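Porin B (Pseudomonas putida, PDB 4GEY) forms a carbohydrate-selective beta-barrel channel in the outer membrane that probably lets glucose and related sugars pass into the periplasm. Local coordinates at residues Ala113-Ser118 and Arg387-Ala392; Asn167-Gly172 and Gly351-His356; Gln411-Pro416 and Ala425-Leu430. The protein carries 2 engineered substitutions. All coordinates share one frame; numbering follows the deposited sequence.

Contact 1. Residues Ala113-Ser118 and Arg387-Ala392; sequences AGQFSS and RTEYNA. With DMU (decyl-beta-D-maltopyranoside), chain L.
Glu389 reaches from a barrel strand into the loop Ala113-Ser118, and its carboxylate collects the backbone N-H groups of Phe116 and Ser117. Its CB packs beside the backbone O of Ser415 at 3.3 Å. From there CG stands anti to the backbone N (chi1 172°), and the chain runs on extended to CD, which lies 3.5 Å from CG of Gln115. OE2 takes the N-H of Phe116 at 2.7 Å through its syn lone pair, in a nearly straight bond (170°); the N-H of Gly417 gives it a second donor. OE1 is met on its syn side by Ser117 N at 3.0 Å, somewhat out of the carboxylate plane. Asn391 ND2 approaches the anti lone pair of OE1 at 2.9 Å, with the oxygen lying in the plane of the asparagine amide. Gln115 NE2 adds a weak bond to OE1 at 3.3 Å, its side chain crossing that of the glutamate at about a right angle. A glutamate suits this place because its two oxygens can hold successive backbone N-H groups, and these donors would help stabilise a buried negative charge. Gln115 and Asn391 meet tip to tip with nearly coplanar amides, while OE1 of Gln115 is bonded to Ser104. Ser117 is small enough to pack its CB beside OD1 of Asn391, and its hydroxyl is hydrogen-bonded to Asn167. Tyr390, next on the strand, faces the other way, one ring face lying against the decyl chain of a maltoside detergent. The loop follows helix 103-108 into the barrel interior and lies against strand 388-399, which runs between strands 347-357 and 404-414, while Phe116 and Ser117 touch Trp178 of helix 175-178.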
loop_
_atom_site.group_PDB
_atom_site.type_symbol
_atom_site.label_atom_id
_atom_site.label_comp_id
_atom_site.label_asym_id
_atom_site.label_seq_id
_atom_site.Cartn_x
_atom_site.Cartn_y
_atom_site.Cartn_z
ATOM N N ALA A 113 -11.501 11.922 -13.649
ATOM C CA ALA A 113 -10.109 11.493 -13.695
ATOM C C ALA A 113 -9.488 11.685 -12.312
ATOM O O ALA A 113 -8.777 12.663 -12.050
ATOM C CB ALA A 113 -9.331 12.271 -14.765
ATOM N N GLY A 114 -9.770 10.740 -11.429
ATOM C CA GLY A 114 -9.423 10.869 -10.033
ATOM C C GLY A 114 -7.945 10.692 -9.798
ATOM O O GLY A 114 -7.240 10.120 -10.632
ATOM N N GLN A 115 -7.486 11.186 -8.654
ATOM C CA GLN A 115 -6.097 11.079 -8.245
ATOM C C GLN A 115 -5.639 9.626 -8.197
ATOM O O GLN A 115 -6.400 8.748 -7.809
ATOM C CB GLN A 115 -5.905 11.708 -6.861
ATOM C CG GLN A 115 -4.456 11.845 -6.490
ATOM C CD GLN A 115 -4.257 12.287 -5.086
ATOM O OE1 GLN A 115 -5.213 12.669 -4.406
ATOM N NE2 GLN A 115 -3.007 12.239 -4.621
ATOM N N PHE A 116 -4.401 9.368 -8.596
ATOM C CA PHE A 116 -3.897 8.009 -8.550
ATOM C C PHE A 116 -3.565 7.651 -7.115
ATOM O O PHE A 116 -4.100 6.691 -6.571
ATOM C CB PHE A 116 -2.700 7.813 -9.493
ATOM C CG PHE A 116 -3.085 7.773 -10.930
ATOM C CD1 PHE A 116 -3.583 6.612 -11.489
ATOM C CD2 PHE A 116 -2.990 8.909 -11.719
ATOM C CE1 PHE A 116 -3.972 6.569 -12.823
ATOM C CE2 PHE A 116 -3.366 8.878 -13.054
ATOM C CZ PHE A 116 -3.861 7.704 -13.609
ATOM N N SER A 117 -2.697 8.445 -6.503
ATOM C CA SER A 117 -2.432 8.336 -5.080
ATOM C C SER A 117 -3.625 8.891 -4.294
ATOM O O SER A 117 -4.667 9.216 -4.866
ATOM C CB SER A 117 -1.144 9.083 -4.708
ATOM O OG SER A 117 -0.776 8.844 -3.356
ATOM N N SER A 118 -3.464 8.996 -2.981
ATOM C CA SER A 118 -4.560 9.325 -2.086
ATOM C C SER A 118 -3.983 9.983 -0.849
ATOM O O SER A 118 -2.942 9.555 -0.334
ATOM C CB SER A 118 -5.322 8.058 -1.691
ATOM O OG SER A 118 -6.071 8.269 -0.508
ATOM N N ARG A 387 -1.529 12.679 -17.613
ATOM C CA ARG A 387 -0.106 12.725 -17.931
ATOM C C ARG A 387 0.788 12.259 -16.771
ATOM O O ARG A 387 1.241 11.124 -16.768
ATOM C CB ARG A 387 0.280 14.119 -18.456
ATOM C CG ARG A 387 -0.859 14.799 -19.232
ATOM C CD ARG A 387 -0.509 16.205 -19.725
ATOM N NE ARG A 387 -0.039 16.204 -21.110
ATOM C CZ ARG A 387 -0.683 16.775 -22.121
ATOM N NH1 ARG A 387 -1.829 17.413 -21.919
ATOM N NH2 ARG A 387 -0.171 16.711 -23.343
ATOM N N THR A 388 1.056 13.113 -15.793
ATOM C CA THR A 388 1.952 12.730 -14.700
ATOM C C THR A 388 1.550 13.422 -13.408
ATOM O O THR A 388 1.404 14.639 -13.374
ATOM C CB THR A 388 3.418 13.092 -15.002
ATOM O OG1 THR A 388 3.771 12.649 -16.322
ATOM C CG2 THR A 388 4.343 12.449 -13.987
ATOM N N GLU A 389 1.370 12.632 -12.357
ATOM C CA GLU A 389 0.959 13.123 -11.052
ATOM C C GLU A 389 2.159 13.045 -10.128
ATOM O O GLU A 389 2.902 12.054 -10.141
ATOM C CB GLU A 389 -0.173 12.256 -10.501
ATOM C CG GLU A 389 -0.567 12.537 -9.058
ATOM C CD GLU A 389 -1.661 11.587 -8.534
ATOM O OE1 GLU A 389 -1.546 11.120 -7.382
ATOM O OE2 GLU A 389 -2.637 11.305 -9.263
ATOM N N TYR A 390 2.364 14.095 -9.340
ATOM C CA TYR A 390 3.420 14.082 -8.337
ATOM C C TYR A 390 2.810 14.189 -6.946
ATOM O O TYR A 390 1.788 14.857 -6.759
ATOM C CB TYR A 390 4.426 15.217 -8.571
ATOM C CG TYR A 390 5.245 15.047 -9.832
ATOM C CD1 TYR A 390 4.701 15.334 -11.079
ATOM C CD2 TYR A 390 6.564 14.610 -9.777
ATOM C CE1 TYR A 390 5.444 15.187 -12.238
ATOM C CE2 TYR A 390 7.316 14.462 -10.931
ATOM C CZ TYR A 390 6.746 14.750 -12.158
ATOM O OH TYR A 390 7.466 14.601 -13.309
ATOM N N ASN A 391 3.426 13.519 -5.977
ATOM C CA ASN A 391 2.990 13.625 -4.590
ATOM C C ASN A 391 4.185 13.917 -3.724
ATOM O O ASN A 391 5.287 13.421 -3.994
ATOM C CB ASN A 391 2.349 12.328 -4.097
ATOM C CG ASN A 391 0.966 12.085 -4.676
ATOM O OD1 ASN A 391 -0.048 12.191 -3.972
ATOM N ND2 ASN A 391 0.917 11.727 -5.953
ATOM N N ALA A 392 3.970 14.708 -2.675
ATOM C CA ALA A 392 5.002 14.911 -1.671
ATOM C C ALA A 392 4.401 15.035 -0.278
ATOM O O ALA A 392 3.336 15.638 -0.093
ATOM C CB ALA A 392 5.858 16.119 -2.006
HETATM C C1 DMU L . 4.497 18.165 -16.111
HETATM C C2 DMU L . 3.743 17.814 -17.295
HETATM C C3 DMU L . 3.625 18.752 -18.443
HETATM C C4 DMU L . 4.712 19.850 -18.489
HETATM O O5 DMU L . 4.908 20.374 -17.049
HETATM C C6 DMU L . 5.368 19.337 -16.161
HETATM O O7 DMU L . 3.692 18.025 -19.693
HETATM O O16 DMU L . 5.617 19.911 -14.868
HETATM C C18 DMU L . 6.878 19.666 -14.245
HETATM C C19 DMU L . 7.001 19.946 -12.724
HETATM C C22 DMU L . 7.132 18.753 -11.708
HETATM C C25 DMU L . 7.228 19.133 -10.228
HETATM C C28 DMU L . 7.047 18.088 -9.145
HETATM C C31 DMU L . 6.623 18.584 -7.778
HETATM C C34 DMU L . 6.715 17.664 -6.580
HETATM C C37 DMU L . 5.663 17.760 -5.518
HETATM O O49 DMU L . 5.301 16.961 -15.763
HETATM O O55 DMU L . 2.433 17.302 -16.854
HETATM C C57 DMU L . 4.435 20.874 -19.331
HETATM O O61 DMU L . 4.848 22.140 -18.946
HETATM C C5 DMU L . 3.096 18.209 -22.017
HETATM C C7 DMU L . 3.010 19.451 -22.717
HETATM C C8 DMU L . 1.709 20.116 -22.581
HETATM C C9 DMU L . 1.349 20.427 -21.101
HETATM O O1 DMU L . 1.836 19.296 -20.182
HETATM C C10 DMU L . 2.643 18.176 -20.618
HETATM O O2 DMU L . 1.716 21.326 -23.281
HETATM O O3 DMU L . 4.475 17.711 -22.113
HETATM O O4 DMU L . 3.266 19.176 -24.129
HETATM C C11 DMU L . 0.048 20.574 -20.939
HETATM O O6 DMU L . -0.414 20.864 -19.668
#

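Contact 2. Residues Asn167-Gly172 and Gly351-His356; sequences NLAFCG and GVARIH
Phe170 lays its ring against Gly351 and Val352, where a loop folded inside the porin beta-barrel meets the inner face of wall strand 347-357. This is the tight part. Gly351 CA sits over one face of the ring in a CH-pi contact, 4.0 Å from the centroid, and Ala169 CB lies over the centre of the opposite face. Glycine suits the strand here, since a beta-carbon would run into CE1 of the phenylalanine. Ala169 and Ala353, whose CB atoms touch at 3.7 Å, are small enough to let the backbones come close, and CE1 of Phe170 packs on the same Ala353 CB at 3.9 Å. An alanine in place of Phe170 would probably leave Gly351 CA without its aromatic cover and open a gap between loop and strand. The far side is looser: Ile355 approaches only to 4.9 Å, whereas Val352 and Arg354 point away, the valine close to a bound maltoside detergent. Next in the chain, Cys171 forms a disulfide with Cys163, tying the loop to itself. The short 3-10 turn that presents Ala169 and Phe170 starts with an Asx turn, in which Asn167 OD1 accepts the N-H of Ala169 at 3.0 Å.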
loop_
_atom_site.group_PDB
_atom_site.type_symbol
_atom_site.label_atom_id
_atom_site.label_comp_id
_atom_site.label_asym_id
_atom_site.label_seq_id
_atom_site.Cartn_x
_atom_site.Cartn_y
_atom_site.Cartn_z
ATOM N N ASN A 167 0.163 9.752 2.885
ATOM C CA ASN A 167 -0.048 9.675 1.454
ATOM C C ASN A 167 0.252 8.268 0.910
ATOM O O ASN A 167 1.298 7.695 1.197
ATOM C CB ASN A 167 0.829 10.707 0.769
ATOM C CG ASN A 167 0.484 10.891 -0.685
ATOM O OD1 ASN A 167 0.785 10.042 -1.527
ATOM N ND2 ASN A 167 -0.132 12.016 -0.998
ATOM N N LEU A 168 -0.671 7.736 0.114
ATOM C CA LEU A 168 -0.591 6.368 -0.398
ATOM C C LEU A 168 0.722 6.075 -1.079
ATOM O O LEU A 168 1.254 4.985 -0.933
ATOM C CB LEU A 168 -1.729 6.080 -1.383
ATOM C CG LEU A 168 -2.551 4.802 -1.206
ATOM C CD1 LEU A 168 -3.198 4.418 -2.523
ATOM C CD2 LEU A 168 -1.745 3.657 -0.634
ATOM N N ALA A 169 1.244 7.048 -1.815
ATOM C CA ALA A 169 2.480 6.873 -2.565
ATOM C C ALA A 169 3.664 6.469 -1.684
ATOM O O ALA A 169 4.680 5.977 -2.197
ATOM C CB ALA A 169 2.813 8.148 -3.310
ATOM N N PHE A 170 3.554 6.700 -0.374
ATOM C CA PHE A 170 4.654 6.404 0.548
ATOM C C PHE A 170 4.261 5.381 1.600
ATOM O O PHE A 170 4.871 5.296 2.667
ATOM C CB PHE A 170 5.169 7.681 1.233
ATOM C CG PHE A 170 5.393 8.804 0.292
ATOM C CD1 PHE A 170 6.447 8.774 -0.601
ATOM C CD2 PHE A 170 4.541 9.889 0.281
ATOM C CE1 PHE A 170 6.644 9.816 -1.498
ATOM C CE2 PHE A 170 4.735 10.927 -0.601
ATOM C CZ PHE A 170 5.783 10.886 -1.501
ATOM N N CYS A 171 3.240 4.602 1.294
ATOM C CA CYS A 171 2.723 3.641 2.257
ATOM C C CYS A 171 2.358 2.323 1.576
ATOM O O CYS A 171 1.514 2.295 0.683
ATOM C CB CYS A 171 1.503 4.218 2.986
ATOM S SG CYS A 171 0.385 2.938 3.624
ATOM N N GLY A 172 3.014 1.243 1.985
ATOM C CA GLY A 172 2.617 -0.096 1.584
ATOM C C GLY A 172 3.195 -0.515 0.256
ATOM O O GLY A 172 4.117 0.119 -0.247
ATOM N N GLY A 351 8.981 12.729 1.517
ATOM C CA GLY A 351 8.950 11.866 0.354
ATOM C C GLY A 351 8.405 12.532 -0.892
ATOM O O GLY A 351 7.494 13.353 -0.824
ATOM N N VAL A 352 8.952 12.168 -2.045
ATOM C CA VAL A 352 8.467 12.679 -3.323
ATOM C C VAL A 352 8.201 11.480 -4.198
ATOM O O VAL A 352 9.001 10.548 -4.219
ATOM C CB VAL A 352 9.511 13.539 -4.070
ATOM C CG1 VAL A 352 8.810 14.586 -4.942
ATOM C CG2 VAL A 352 10.468 14.204 -3.102
ATOM N N ALA A 353 7.079 11.498 -4.908
ATOM C CA ALA A 353 6.727 10.415 -5.811
ATOM C C ALA A 353 6.298 10.974 -7.138
ATOM O O ALA A 353 5.704 12.037 -7.208
ATOM C CB ALA A 353 5.619 9.573 -5.236
ATOM N N ARG A 354 6.610 10.239 -8.194
ATOM C CA ARG A 354 6.186 10.578 -9.540
ATOM C C ARG A 354 5.403 9.391 -10.067
ATOM O O ARG A 354 5.850 8.254 -9.959
ATOM C CB ARG A 354 7.409 10.844 -10.412
ATOM C CG ARG A 354 7.119 10.964 -11.883
ATOM C CD ARG A 354 8.395 11.068 -12.689
ATOM N NE ARG A 354 8.061 11.100 -14.103
ATOM C CZ ARG A 354 8.107 10.043 -14.907
ATOM N NH1 ARG A 354 8.506 8.877 -14.433
ATOM N NH2 ARG A 354 7.773 10.156 -16.189
ATOM N N ILE A 355 4.218 9.654 -10.602
ATOM C CA ILE A 355 3.357 8.608 -11.145
ATOM C C ILE A 355 3.021 8.925 -12.590
ATOM O O ILE A 355 2.227 9.826 -12.875
ATOM C CB ILE A 355 2.051 8.516 -10.357
ATOM C CG1 ILE A 355 2.357 8.291 -8.871
ATOM C CG2 ILE A 355 1.176 7.414 -10.915
ATOM C CD1 ILE A 355 1.200 8.618 -7.930
ATOM N N HIS A 356 3.625 8.193 -13.510
ATOM C CA HIS A 356 3.424 8.477 -14.928
ATOM C C HIS A 356 2.341 7.608 -15.579
ATOM O O HIS A 356 2.274 6.405 -15.335
ATOM C CB HIS A 356 4.739 8.347 -15.688
ATOM C CG HIS A 356 4.610 8.595 -17.154
ATOM N ND1 HIS A 356 4.566 7.575 -18.081
ATOM C CD2 HIS A 356 4.508 9.748 -17.856
ATOM C CE1 HIS A 356 4.447 8.091 -19.291
ATOM N NE2 HIS A 356 4.408 9.407 -19.183
#

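Contact 3. Residues Gln411-Pro416 and Ala425-Leu430; sequences QYIKSP and ALVAGL. With C8E ((hydroxyethyloxy)tri(ethyloxy)octane), chain F; DMU (decyl-beta-D-maltopyranoside), chain K; C8E ((hydroxyethyloxy)tri(ethyloxy)octane), chain D.
Tyr412 and Leu426 meet on the lipid-facing side of the barrel beneath a detergent molecule, which lies over one face of the tyrosine ring while the leucine meets the ring's edge. They are a non-hydrogen-bonded pair in the antiparallel beta hairpin of strands 404-414 and 425-435. The two side chains cross at about a right angle, with CD1 of Leu426 3.8 Å from CD1 of Tyr412. CG of Tyr412 stands anti to the backbone N (chi1 -162°), and the ring beyond it comes close to the partner strand; its OH is bonded to Asn424 and also touches C17 of the tetraethylene glycol detergent at 3.4 Å. Tyrosine suits such a site, offering a hydrophobic ring to an alkyl or ether chain and a hydroxyl to the loop. Flanking this pair are two hydrogen-bonded pairs of the antiparallel ladder. Gln411 and Val427 exchange two nearly straight bonds, of which Val427 N to Gln411 O measures 2.8 Å. Ile413 and Ala425 also exchange two, less straight, with Ala425 N 2.9 Å from Ile413 O. The axes of strands 411-414 and 425-430 run antiparallel at 155°. The opposite face carries Gln411, Ile413, Ala425 and Val427 into the barrel, where apolar residues pack under helix 103-108: Ile108 touches Ala425, and both Ile108 and Leu103 touch Val427. The branched isoleucine packs against the small alanine, Ile413 CD1 lying 4.2 Å from Ala425 CB. Back on the outer side, Lys414 bends its long chain to the sugar headgroup of a maltoside, NZ donating to O49 of the detergent at 2.9 Å.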
loop_
_atom_site.group_PDB
_atom_site.type_symbol
_atom_site.label_atom_id
_atom_site.label_comp_id
_atom_site.label_asym_id
_atom_site.label_seq_id
_atom_site.Cartn_x
_atom_site.Cartn_y
_atom_site.Cartn_z
ATOM N N GLN A 411 0.928 17.669 2.803
ATOM C CA GLN A 411 0.984 16.979 1.521
ATOM C C GLN A 411 0.819 17.943 0.370
ATOM O O GLN A 411 0.015 18.874 0.453
ATOM C CB GLN A 411 -0.114 15.932 1.451
ATOM C CG GLN A 411 0.153 14.738 2.325
ATOM C CD GLN A 411 -0.964 13.748 2.264
ATOM O OE1 GLN A 411 -1.220 13.170 1.216
ATOM N NE2 GLN A 411 -1.648 13.544 3.385
ATOM N N TYR A 412 1.575 17.711 -0.701
ATOM C CA TYR A 412 1.518 18.545 -1.895
ATOM C C TYR A 412 1.346 17.678 -3.119
ATOM O O TYR A 412 2.078 16.707 -3.305
ATOM C CB TYR A 412 2.800 19.358 -2.048
ATOM C CG TYR A 412 2.671 20.554 -2.977
ATOM C CD1 TYR A 412 1.876 21.645 -2.632
ATOM C CD2 TYR A 412 3.355 20.602 -4.183
ATOM C CE1 TYR A 412 1.764 22.742 -3.469
ATOM C CE2 TYR A 412 3.245 21.700 -5.031
ATOM C CZ TYR A 412 2.449 22.765 -4.670
ATOM O OH TYR A 412 2.332 23.853 -5.511
ATOM N N ILE A 413 0.395 18.042 -3.971
ATOM C CA ILE A 413 0.054 17.234 -5.133
ATOM C C ILE A 413 0.041 18.043 -6.430
ATOM O O ILE A 413 -0.769 18.954 -6.601
ATOM C CB ILE A 413 -1.322 16.581 -4.947
ATOM C CG1 ILE A 413 -1.406 15.927 -3.575
ATOM C CG2 ILE A 413 -1.568 15.537 -6.007
ATOM C CD1 ILE A 413 -2.791 15.795 -3.113
ATOM N N LYS A 414 0.936 17.692 -7.346
ATOM C CA LYS A 414 1.026 18.359 -8.629
ATOM C C LYS A 414 0.301 17.529 -9.676
ATOM O O LYS A 414 0.596 16.343 -9.843
ATOM C CB LYS A 414 2.487 18.532 -9.028
ATOM C CG LYS A 414 2.691 19.469 -10.201
ATOM C CD LYS A 414 3.455 18.791 -11.327
ATOM C CE LYS A 414 2.640 18.754 -12.611
ATOM N NZ LYS A 414 2.325 20.101 -13.162
ATOM N N SER A 415 -0.639 18.155 -10.381
ATOM C CA SER A 415 -1.490 17.445 -11.331
ATOM C C SER A 415 -2.144 16.203 -10.728
ATOM O O SER A 415 -1.724 15.079 -11.003
ATOM C CB SER A 415 -0.707 17.050 -12.584
ATOM O OG SER A 415 -0.237 18.194 -13.265
ATOM N N PRO A 416 -3.167 16.407 -9.894
ATOM C CA PRO A 416 -4.007 15.311 -9.421
ATOM C C PRO A 416 -4.548 14.527 -10.608
ATOM O O PRO A 416 -4.978 15.135 -11.597
ATOM C CB PRO A 416 -5.136 16.045 -8.710
ATOM C CG PRO A 416 -4.490 17.266 -8.203
ATOM C CD PRO A 416 -3.566 17.690 -9.299
ATOM N N ALA A 425 -2.449 20.981 -5.311
ATOM C CA ALA A 425 -3.199 20.926 -4.064
ATOM C C ALA A 425 -2.273 20.948 -2.849
ATOM O O ALA A 425 -1.268 20.227 -2.814
ATOM C CB ALA A 425 -4.082 19.692 -4.036
ATOM N N LEU A 426 -2.612 21.777 -1.858
ATOM C CA LEU A 426 -1.932 21.741 -0.564
ATOM C C LEU A 426 -2.891 21.152 0.456
ATOM O O LEU A 426 -3.981 21.688 0.677
ATOM C CB LEU A 426 -1.499 23.134 -0.126
ATOM C CG LEU A 426 -0.613 23.215 1.118
ATOM C CD1 LEU A 426 0.698 22.564 0.829
ATOM C CD2 LEU A 426 -0.398 24.653 1.523
ATOM N N VAL A 427 -2.491 20.043 1.072
ATOM C CA VAL A 427 -3.364 19.344 1.994
ATOM C C VAL A 427 -2.722 19.231 3.377
ATOM O O VAL A 427 -1.523 18.972 3.503
ATOM C CB VAL A 427 -3.724 17.942 1.450
ATOM C CG1 VAL A 427 -4.514 17.130 2.479
ATOM C CG2 VAL A 427 -4.496 18.053 0.126
ATOM N N ALA A 428 -3.527 19.460 4.408
ATOM C CA ALA A 428 -3.107 19.256 5.783
ATOM C C ALA A 428 -3.624 17.908 6.262
ATOM O O ALA A 428 -4.809 17.598 6.107
ATOM C CB ALA A 428 -3.639 20.360 6.660
ATOM N N GLY A 429 -2.732 17.105 6.834
ATOM C CA GLY A 429 -3.116 15.807 7.339
ATOM C C GLY A 429 -2.744 15.619 8.794
ATOM O O GLY A 429 -1.877 16.314 9.310
ATOM N N LEU A 430 -3.426 14.692 9.456
ATOM C CA LEU A 430 -3.061 14.246 10.795
ATOM C C LEU A 430 -3.245 12.734 10.825
ATOM O O LEU A 430 -4.335 12.213 10.550
ATOM C CB LEU A 430 -3.939 14.911 11.867
ATOM C CG LEU A 430 -3.658 14.486 13.321
ATOM C CD1 LEU A 430 -2.194 14.730 13.667
ATOM C CD2 LEU A 430 -4.548 15.198 14.333
HETATM C C7 C8E F . 5.382 18.608 1.091
HETATM C C8 C8E F . 4.697 19.917 1.472
HETATM O O9 C8E F . 5.362 20.973 0.817
HETATM C C10 C8E F . 4.504 21.984 0.333
HETATM C C11 C8E F . 5.320 23.024 -0.431
HETATM O O12 C8E F . 4.465 23.968 -1.041
HETATM C C13 C8E F . 5.019 24.445 -2.252
HETATM C C14 C8E F . 4.295 25.686 -2.772
HETATM O O15 C8E F . 5.212 26.433 -3.545
HETATM C C16 C8E F . 5.050 26.272 -4.941
HETATM C C17 C8E F . 3.774 26.960 -5.420
HETATM O O18 C8E F . 3.966 28.357 -5.383
HETATM C C19 C8E F . 4.316 28.895 -6.640
HETATM C C20 C8E F . 4.049 30.395 -6.603
HETATM O O21 C8E F . 3.918 30.816 -5.257
HETATM C C1 DMU K . 2.489 23.690 -11.821
HETATM C C2 DMU K . 2.188 23.904 -13.202
HETATM C C3 DMU K . 2.577 25.235 -13.704
HETATM C C4 DMU K . 4.015 25.647 -13.322
HETATM O O5 DMU K . 4.417 25.081 -11.933
HETATM C C6 DMU K . 3.905 23.782 -11.557
HETATM O O7 DMU K . 2.513 25.288 -15.143
HETATM O O16 DMU K . 4.192 23.563 -10.171
HETATM C C18 DMU K . 5.540 23.387 -9.751
HETATM C C19 DMU K . 5.888 23.647 -8.258
HETATM C C22 DMU K . 7.045 22.819 -7.593
HETATM C C25 DMU K . 7.262 22.960 -6.082
HETATM C C28 DMU K . 7.765 21.750 -5.302
HETATM C C31 DMU K . 7.811 21.780 -3.778
HETATM C C34 DMU K . 8.262 20.551 -3.021
HETATM O O49 DMU K . 1.958 22.365 -11.431
HETATM O O55 DMU K . 0.769 23.599 -13.448
HETATM C C57 DMU K . 4.172 26.992 -13.337
HETATM O O61 DMU K . 5.476 27.450 -13.473
HETATM C C5 DMU K . 1.637 26.208 -17.105
HETATM C C7 DMU K . 2.420 27.361 -17.391
HETATM C C8 DMU K . 1.770 28.606 -16.947
HETATM C C9 DMU K . 1.513 28.657 -15.403
HETATM O O1 DMU K . 1.343 27.224 -14.854
HETATM C C10 DMU K . 1.451 26.019 -15.667
HETATM O O2 DMU K . 2.552 29.700 -17.323
HETATM O O3 DMU K . 2.227 24.994 -17.709
HETATM O O4 DMU K . 2.636 27.394 -18.821
HETATM C C11 DMU K . 0.434 29.353 -15.083
HETATM O O6 DMU K . 0.334 30.632 -15.587
HETATM C C1 C8E D . -1.715 19.080 10.973
HETATM C C2 C8E D . -1.284 19.924 9.776
HETATM C C3 C8E D . -0.055 20.761 10.118
HETATM C C4 C8E D . 1.094 20.406 9.178
HETATM C C5 C8E D . 2.179 19.567 9.863
HETATM C C6 C8E D . 3.586 20.144 9.685
HETATM C C7 C8E D . 4.653 19.054 9.602
HETATM C C8 C8E D . 5.943 19.605 9.005
HETATM O O9 C8E D . 6.912 19.930 9.994
HETATM C C10 C8E D . 8.135 19.215 9.879
HETATM C C11 C8E D . 9.333 20.062 10.336
HETATM O O12 C8E D . 9.198 20.571 11.656
HETATM C C13 C8E D . 10.438 20.612 12.361
HETATM C C14 C8E D . 10.249 20.582 13.887
HETATM O O15 C8E D . 11.319 21.229 14.561
HETATM C C16 C8E D . 11.942 20.426 15.551
HETATM C C17 C8E D . 11.821 21.024 16.955
HETATM O O18 C8E D . 12.450 20.184 17.916
HETATM C C19 C8E D . 13.558 20.757 18.589
HETATM C C20 C8E D . 13.675 20.117 19.970
HETATM O O21 C8E D . 14.087 21.046 20.949
#

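In the fold
The three contacts share one patch of the barrel wall, where strands 347-357, 388-399, 404-414 and 425-435 lie side by side, and their centres are 9 to 12 Å apart. Backbone bonds run between them: Glu389 O with Ile355 N links contact 1 to contact 2, and Ala392 O with Tyr412 N links contact 1 to contact 3. Asn167 is the polar hub, its OD1 2.7 Å from Ser117 OG and its ND2 2.7 Å from Gln411 OE1. The bound glucose lies nearby, about 10 Å from the side chain of Ser117 and about 11 Å from that of Gln411; Cys171 of contact 2 touches Glu121 of its pocket.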